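Long-range contacts in monovalent Na+/H+ antiporter subunit A (Dietzia sp. DQ12-45-1b, PDB 7D3U), which probably exchanges sodium or other monovalent cations for protons across the cell membrane as part of the multisubunit Mrp complex: residues F333-V338 with P458-A463; A752-I757 with P849-I854; S823-G828 with L899-V904. All blocks are in the same frame, centred on the assembly; numbering follows the deposited sequence.

Interaction 1 of 3, residues F333-V338 with P458-A463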
loop_
_atom_site.group_PDB
_atom_site.type_symbol
_atom_site.label_atom_id
_atom_site.label_comp_id
_atom_site.label_asym_id
_atom_site.label_seq_id
_atom_site.Cartn_x
_atom_site.Cartn_y
_atom_site.Cartn_z
ATOM N N PHE B 333 -22.778 45.298 -17.717
ATOM C CA PHE B 333 -21.396 44.880 -17.518
ATOM C C PHE B 333 -20.498 45.408 -18.624
ATOM O O PHE B 333 -19.403 45.920 -18.357
ATOM C CB PHE B 333 -21.316 43.359 -17.450
ATOM C CG PHE B 333 -21.343 42.822 -16.061
ATOM C CD1 PHE B 333 -20.336 43.133 -15.175
ATOM C CD2 PHE B 333 -22.376 42.011 -15.639
ATOM C CE1 PHE B 333 -20.358 42.646 -13.897
ATOM C CE2 PHE B 333 -22.401 41.520 -14.357
ATOM C CZ PHE B 333 -21.389 41.836 -13.485
ATOM N N MET B 334 -20.945 45.299 -19.875
ATOM C CA MET B 334 -20.127 45.796 -20.973
ATOM C C MET B 334 -19.972 47.311 -20.913
ATOM O O MET B 334 -18.918 47.840 -21.284
ATOM C CB MET B 334 -20.728 45.355 -22.304
ATOM C CG MET B 334 -20.578 43.866 -22.563
ATOM S SD MET B 334 -21.244 43.363 -24.154
ATOM C CE MET B 334 -22.970 43.757 -23.916
ATOM N N PHE B 335 -20.977 48.023 -20.403
ATOM C CA PHE B 335 -20.866 49.470 -20.289
ATOM C C PHE B 335 -19.955 49.873 -19.138
ATOM O O PHE B 335 -19.215 50.855 -19.247
ATOM C CB PHE B 335 -22.249 50.089 -20.122
ATOM C CG PHE B 335 -22.946 50.351 -21.420
ATOM C CD1 PHE B 335 -22.246 50.846 -22.503
ATOM C CD2 PHE B 335 -24.294 50.086 -21.564
ATOM C CE1 PHE B 335 -22.880 51.084 -23.700
ATOM C CE2 PHE B 335 -24.932 50.318 -22.761
ATOM C CZ PHE B 335 -24.225 50.821 -23.829
ATOM N N VAL B 336 -19.995 49.137 -18.027
ATOM C CA VAL B 336 -19.015 49.361 -16.969
ATOM C C VAL B 336 -17.610 49.142 -17.507
ATOM O O VAL B 336 -16.693 49.927 -17.236
ATOM C CB VAL B 336 -19.310 48.452 -15.762
ATOM C CG1 VAL B 336 -18.225 48.591 -14.708
ATOM C CG2 VAL B 336 -20.660 48.793 -15.171
ATOM N N GLY B 337 -17.428 48.091 -18.306
ATOM C CA GLY B 337 -16.124 47.847 -18.899
ATOM C C GLY B 337 -15.676 48.963 -19.823
ATOM O O GLY B 337 -14.512 49.371 -19.799
ATOM N N VAL B 338 -16.590 49.477 -20.651
ATOM C CA VAL B 338 -16.206 50.517 -21.601
ATOM C C VAL B 338 -15.923 51.830 -20.878
ATOM O O VAL B 338 -15.005 52.571 -21.252
ATOM C CB VAL B 338 -17.272 50.677 -22.704
ATOM C CG1 VAL B 338 -18.488 51.428 -22.209
ATOM C CG2 VAL B 338 -16.680 51.392 -23.897
ATOM N N PRO B 458 -21.111 46.896 -29.545
ATOM C CA PRO B 458 -21.428 45.597 -28.930
ATOM C C PRO B 458 -21.856 45.705 -27.482
ATOM O O PRO B 458 -22.341 44.717 -26.919
ATOM C CB PRO B 458 -20.119 44.808 -29.069
ATOM C CG PRO B 458 -19.342 45.520 -30.112
ATOM C CD PRO B 458 -19.698 46.956 -29.955
ATOM N N ALA B 459 -21.689 46.867 -26.856
ATOM C CA ALA B 459 -22.175 47.086 -25.503
ATOM C C ALA B 459 -23.544 47.745 -25.470
ATOM O O ALA B 459 -24.210 47.705 -24.430
ATOM C CB ALA B 459 -21.185 47.947 -24.716
ATOM N N ALA B 460 -23.975 48.347 -26.575
ATOM C CA ALA B 460 -25.281 48.980 -26.662
ATOM C C ALA B 460 -26.299 48.130 -27.402
ATOM O O ALA B 460 -27.460 48.534 -27.511
ATOM C CB ALA B 460 -25.164 50.345 -27.343
ATOM N N LEU B 461 -25.896 46.967 -27.918
ATOM C CA LEU B 461 -26.866 46.108 -28.595
ATOM C C LEU B 461 -27.858 45.494 -27.617
ATOM O O LEU B 461 -29.067 45.521 -27.906
ATOM C CB LEU B 461 -26.138 45.042 -29.419
ATOM C CG LEU B 461 -27.027 44.254 -30.379
ATOM C CD1 LEU B 461 -27.682 45.193 -31.373
ATOM C CD2 LEU B 461 -26.222 43.190 -31.097
ATOM N N PRO B 462 -27.450 44.931 -26.474
ATOM C CA PRO B 462 -28.467 44.456 -25.523
ATOM C C PRO B 462 -29.292 45.578 -24.918
ATOM O O PRO B 462 -30.496 45.402 -24.698
ATOM C CB PRO B 462 -27.635 43.721 -24.463
ATOM C CG PRO B 462 -26.386 43.347 -25.167
ATOM C CD PRO B 462 -26.102 44.514 -26.053
ATOM N N ALA B 463 -28.682 46.733 -24.647
ATOM C CA ALA B 463 -29.430 47.833 -24.047
ATOM C C ALA B 463 -30.502 48.360 -24.992
ATOM O O ALA B 463 -31.590 48.744 -24.550
ATOM C CB ALA B 463 -28.478 48.954 -23.636
#
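The two helical segments F333-V338 and P458-A463 run close to antiparallel, their N-to-C directions 149° apart and their axes 8.8 Å apart at closest approach. The backbones come nearest at M334 and A459, with 5.1 Å between the two CA atoms. The second helix is kinked here: N of P462 and N of A463 make no bond to the preceding turn, and P462, being proline, has no N-H to give. In a regular alpha-helix those nitrogens would bond the carbonyls of P458 and A459. This places a proline-kinked helix, 457-471, against helix 312-341 of the NADH:quinone oxidoreductase/Mrp antiporter membrane region.

M334 points at the partner helix, CB to CB of A459 being 3.6 Å. Its chain is extended at chi2 and bends at chi3 (-64°), so that CE packs beside P458 O and reaches CG of P462 at 3.7 Å, the M334 and P462 side chains crossing at about a right angle. F335 has CG anti to its carbonyl carbon, and A459 O packs over one face of its ring, offset toward the rim. The CB of A459 makes an off-centre CH-pi contact 4.1 Å from the centroid of the F335 ring, CZ of F335 touches CB of A460, and CB of A463 sits at the ring edge. An alanine in place of F335 would lose the whole ring and would probably leave A459, A460 and A463 more loosely packed against helix 312-341. Y90 touches both M334 and P458, so helix 71-94 packs on both partners.

Interaction 2 of 3, residues A752-I757 with P849-I854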
loop_
_atom_site.group_PDB
_atom_site.type_symbol
_atom_site.label_atom_id
_atom_site.label_comp_id
_atom_site.label_asym_id
_atom_site.label_seq_id
_atom_site.Cartn_x
_atom_site.Cartn_y
_atom_site.Cartn_z
ATOM N N ALA B 752 15.933 -11.212 -1.713
ATOM C CA ALA B 752 16.341 -10.763 -0.386
ATOM C C ALA B 752 17.843 -10.538 -0.331
ATOM O O ALA B 752 18.315 -9.597 0.314
ATOM C CB ALA B 752 15.909 -11.773 0.674
ATOM N N GLY B 753 18.610 -11.385 -1.017
ATOM C CA GLY B 753 20.047 -11.157 -1.098
ATOM C C GLY B 753 20.386 -9.864 -1.816
ATOM O O GLY B 753 21.185 -9.051 -1.331
ATOM N N LEU B 754 19.778 -9.655 -2.986
ATOM C CA LEU B 754 20.004 -8.415 -3.724
ATOM C C LEU B 754 19.579 -7.199 -2.908
ATOM O O LEU B 754 20.216 -6.143 -2.968
ATOM C CB LEU B 754 19.255 -8.444 -5.055
ATOM C CG LEU B 754 19.580 -9.592 -6.007
ATOM C CD1 LEU B 754 18.869 -9.391 -7.331
ATOM C CD2 LEU B 754 21.079 -9.705 -6.211
ATOM N N ALA B 755 18.510 -7.336 -2.127
ATOM C CA ALA B 755 18.013 -6.220 -1.337
ATOM C C ALA B 755 18.911 -5.938 -0.145
ATOM O O ALA B 755 19.070 -4.780 0.241
ATOM C CB ALA B 755 16.584 -6.500 -0.881
ATOM N N VAL B 756 19.505 -6.974 0.450
ATOM C CA VAL B 756 20.523 -6.757 1.471
ATOM C C VAL B 756 21.703 -5.999 0.879
ATOM O O VAL B 756 22.234 -5.061 1.492
ATOM C CB VAL B 756 20.963 -8.100 2.082
ATOM C CG1 VAL B 756 22.303 -7.958 2.782
ATOM C CG2 VAL B 756 19.911 -8.613 3.041
ATOM N N ILE B 757 22.127 -6.390 -0.325
ATOM C CA ILE B 757 23.216 -5.682 -0.997
ATOM C C ILE B 757 22.855 -4.213 -1.191
ATOM O O ILE B 757 23.639 -3.311 -0.872
ATOM C CB ILE B 757 23.555 -6.357 -2.336
ATOM C CG1 ILE B 757 24.113 -7.759 -2.102
ATOM C CG2 ILE B 757 24.547 -5.519 -3.115
ATOM C CD1 ILE B 757 24.692 -8.390 -3.342
ATOM N N PRO B 849 32.080 -14.005 -6.256
ATOM C CA PRO B 849 30.987 -13.138 -6.708
ATOM C C PRO B 849 29.639 -13.779 -6.435
ATOM O O PRO B 849 29.232 -14.709 -7.135
ATOM C CB PRO B 849 31.256 -12.986 -8.209
ATOM C CG PRO B 849 31.994 -14.221 -8.580
ATOM C CD PRO B 849 32.811 -14.612 -7.381
ATOM N N TYR B 850 28.933 -13.283 -5.422
ATOM C CA TYR B 850 27.685 -13.902 -5.005
ATOM C C TYR B 850 26.472 -13.349 -5.732
ATOM O O TYR B 850 25.464 -14.052 -5.840
ATOM C CB TYR B 850 27.488 -13.744 -3.496
ATOM C CG TYR B 850 27.995 -12.436 -2.945
ATOM C CD1 TYR B 850 27.223 -11.289 -3.011
ATOM C CD2 TYR B 850 29.245 -12.351 -2.354
ATOM C CE1 TYR B 850 27.682 -10.093 -2.506
ATOM C CE2 TYR B 850 29.712 -11.162 -1.848
ATOM C CZ TYR B 850 28.927 -10.035 -1.925
ATOM O OH TYR B 850 29.392 -8.844 -1.420
ATOM N N VAL B 851 26.537 -12.113 -6.226
ATOM C CA VAL B 851 25.438 -11.598 -7.036
ATOM C C VAL B 851 25.331 -12.376 -8.341
ATOM O O VAL B 851 24.229 -12.721 -8.787
ATOM C CB VAL B 851 25.607 -10.086 -7.270
ATOM C CG1 VAL B 851 26.945 -9.781 -7.920
ATOM C CG2 VAL B 851 24.480 -9.568 -8.129
ATOM N N ALA B 852 26.471 -12.696 -8.957
ATOM C CA ALA B 852 26.448 -13.540 -10.143
ATOM C C ALA B 852 25.991 -14.952 -9.808
ATOM O O ALA B 852 25.365 -15.611 -10.642
ATOM C CB ALA B 852 27.825 -13.569 -10.802
ATOM N N VAL B 853 26.267 -15.424 -8.592
ATOM C CA VAL B 853 25.800 -16.747 -8.191
ATOM C C VAL B 853 24.283 -16.755 -8.038
ATOM O O VAL B 853 23.611 -17.702 -8.458
ATOM C CB VAL B 853 26.512 -17.192 -6.901
ATOM C CG1 VAL B 853 25.742 -18.300 -6.222
ATOM C CG2 VAL B 853 27.922 -17.654 -7.214
ATOM N N ILE B 854 23.720 -15.699 -7.448
ATOM C CA ILE B 854 22.266 -15.576 -7.365
ATOM C C ILE B 854 21.659 -15.517 -8.758
ATOM O O ILE B 854 20.643 -16.169 -9.043
ATOM C CB ILE B 854 21.880 -14.337 -6.535
ATOM C CG1 ILE B 854 22.335 -14.492 -5.087
ATOM C CG2 ILE B 854 20.386 -14.101 -6.601
ATOM C CD1 ILE B 854 22.271 -13.208 -4.299
#
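Aliphatic packing carries most of this contact between A752-I757 and the helix that takes in V851-I854. L754 has CG anti to its carbonyl carbon, beside the backbone N (chi1 -58°); this, with chi2 -174°, carries CD2 to the partner. That one methyl lies 3.9 Å from CG2 of V851, where the two side chains cross at about a right angle, and 4.2 Å from CD1 of I854, the L754 and I854 side chains running past each other in opposite directions. The same I854 CD1 comes over the backbone of G753, 4.4 Å from its CA, a place where no side chain intervenes.

An aliphatic-to-aromatic contact joins I757 to Y850. I757 points at the second segment, and its CD1 methyl meets the rim of the Y850 ring near the ring plane, 3.5 Å from CE1, the two side chains crossing obliquely.

The one polar group of note, the Y850 hydroxyl, is bonded outside the pair: its OH makes a hydrogen bond with D910 OD2 on helix 890-912, which would tether the far end of the ring whose edge I757 touches. F108 of the neighbouring subunit D packs on both I757 and V851.

The axes are 10.5 Å apart at closest, with directions differing by 154°. This is antiparallel transmembrane helix packing, here joining the region related to MBH subunit E to the MnhB-related one within a single chain.

Interaction 3 of 3, residues S823-G828 with L899-V904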
loop_
_atom_site.group_PDB
_atom_site.type_symbol
_atom_site.label_atom_id
_atom_site.label_comp_id
_atom_site.label_asym_id
_atom_site.label_seq_id
_atom_site.Cartn_x
_atom_site.Cartn_y
_atom_site.Cartn_z
ATOM N N SER B 823 20.011 -28.891 1.321
ATOM C CA SER B 823 21.339 -28.935 0.719
ATOM C C SER B 823 22.000 -27.565 0.728
ATOM O O SER B 823 23.200 -27.448 1.003
ATOM C CB SER B 823 21.245 -29.456 -0.712
ATOM O OG SER B 823 21.328 -30.864 -0.750
ATOM N N ALA B 824 21.238 -26.516 0.427
ATOM C CA ALA B 824 21.832 -25.189 0.323
ATOM C C ALA B 824 22.044 -24.551 1.689
ATOM O O ALA B 824 23.039 -23.851 1.900
ATOM C CB ALA B 824 20.959 -24.302 -0.557
ATOM N N LEU B 825 21.129 -24.775 2.630
ATOM C CA LEU B 825 21.309 -24.208 3.958
ATOM C C LEU B 825 22.422 -24.919 4.721
ATOM O O LEU B 825 23.096 -24.298 5.550
ATOM C CB LEU B 825 19.995 -24.256 4.733
ATOM C CG LEU B 825 18.793 -23.557 4.089
ATOM C CD1 LEU B 825 17.492 -24.086 4.664
ATOM C CD2 LEU B 825 18.871 -22.051 4.244
ATOM N N ILE B 826 22.664 -26.201 4.433
ATOM C CA ILE B 826 23.797 -26.883 5.054
ATOM C C ILE B 826 25.125 -26.477 4.436
ATOM O O ILE B 826 26.181 -26.824 4.978
ATOM C CB ILE B 826 23.618 -28.410 4.978
ATOM C CG1 ILE B 826 24.260 -29.083 6.189
ATOM C CG2 ILE B 826 24.205 -28.958 3.699
ATOM C CD1 ILE B 826 24.128 -30.581 6.178
ATOM N N GLY B 827 25.103 -25.749 3.324
ATOM C CA GLY B 827 26.306 -25.152 2.781
ATOM C C GLY B 827 26.447 -23.734 3.289
ATOM O O GLY B 827 27.556 -23.221 3.462
ATOM N N GLY B 828 25.308 -23.088 3.529
ATOM C CA GLY B 828 25.332 -21.814 4.227
ATOM C C GLY B 828 25.903 -21.943 5.626
ATOM O O GLY B 828 26.595 -21.046 6.112
ATOM N N LEU B 899 22.326 -23.012 -5.805
ATOM C CA LEU B 899 23.152 -21.849 -6.113
ATOM C C LEU B 899 22.509 -20.569 -5.601
ATOM O O LEU B 899 23.195 -19.699 -5.055
ATOM C CB LEU B 899 23.394 -21.761 -7.619
ATOM C CG LEU B 899 24.204 -22.876 -8.280
ATOM C CD1 LEU B 899 24.230 -22.721 -9.789
ATOM C CD2 LEU B 899 25.614 -22.899 -7.723
ATOM N N ALA B 900 21.189 -20.442 -5.752
ATOM C CA ALA B 900 20.516 -19.222 -5.317
ATOM C C ALA B 900 20.662 -19.019 -3.814
ATOM O O ALA B 900 21.100 -17.955 -3.357
ATOM C CB ALA B 900 19.043 -19.265 -5.715
ATOM N N VAL B 901 20.308 -20.036 -3.026
ATOM C CA VAL B 901 20.376 -19.903 -1.573
ATOM C C VAL B 901 21.820 -19.723 -1.117
ATOM O O VAL B 901 22.098 -18.972 -0.171
ATOM C CB VAL B 901 19.710 -21.111 -0.895
ATOM C CG1 VAL B 901 19.756 -20.970 0.617
ATOM C CG2 VAL B 901 18.282 -21.277 -1.380
ATOM N N LEU B 902 22.763 -20.396 -1.782
ATOM C CA LEU B 902 24.164 -20.249 -1.407
ATOM C C LEU B 902 24.648 -18.828 -1.650
ATOM O O LEU B 902 25.362 -18.257 -0.819
ATOM C CB LEU B 902 25.019 -21.249 -2.180
ATOM C CG LEU B 902 26.201 -21.850 -1.424
ATOM C CD1 LEU B 902 25.775 -22.277 -0.032
ATOM C CD2 LEU B 902 26.778 -23.024 -2.193
ATOM N N GLY B 903 24.265 -18.237 -2.782
ATOM C CA GLY B 903 24.629 -16.854 -3.039
ATOM C C GLY B 903 23.987 -15.897 -2.055
ATOM O O GLY B 903 24.600 -14.906 -1.650
ATOM N N VAL B 904 22.752 -16.186 -1.643
ATOM C CA VAL B 904 22.086 -15.331 -0.664
ATOM C C VAL B 904 22.822 -15.371 0.669
ATOM O O VAL B 904 23.050 -14.332 1.302
ATOM C CB VAL B 904 20.615 -15.741 -0.503
ATOM C CG1 VAL B 904 19.957 -14.912 0.586
ATOM C CG2 VAL B 904 19.893 -15.572 -1.812
#
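A824 opens the contact of S823-G828 with L899-V904. Its CB points at the second helix and lies 3.4 Å from CB of V901, and the two backbones are nearest where CA of A824 stands 5.7 Å from CA of L902. The carbonyl O of A824 accepts from N of both G827 and G828, and CD1 of L902 lies alongside it. L825 sets out away from the partner, yet with CG anti to its carbonyl carbon (chi1 -57°) and chi2 at 159° the side chain bends back so that CD2 meets CG1 of V901, 3.9 Å away, the side chains crossing obliquely. V901 thus packs on two successive residues, its CG1 lying anti to its own backbone N. At G827 and G828 the partner is L902: its CD1 methyl rests on bare backbone, 3.7 Å from C of G827 and equally near N of G828.

The axes approach to 8.4 Å with directions only 25° apart, so these two helices of the MnhB-related region are nearly parallel. Around them, helix 646-667 and F80 of the neighbouring subunit C pack on L825, OG of S823 hydrogen-bonds to S806 O of helix 789-812, and L749 of helix 739-762 touches V901.

All three contacts are largely buried, apolar meetings of membrane helices without a direct hydrogen bond between their segments. Interaction 1 stands apart across the chain's centre, about 76 Å centre to centre from interaction 2. No helix serves two contacts, but interactions 2 and 3 touch: V853 packs on L899 and G903, Y850 and I854 on G903, and helix 739-762 of interaction 2 also reaches V901 through L749. The chemistry differs: an aromatic ring and a methionine against a proline-kinked helix in interaction 1, branched aliphatics and a tyrosine edge between antiparallel helices in interaction 2, and small residues with bare glycine backbone in interaction 3, whose near-parallel axes lie only slightly closer than those of interaction 1.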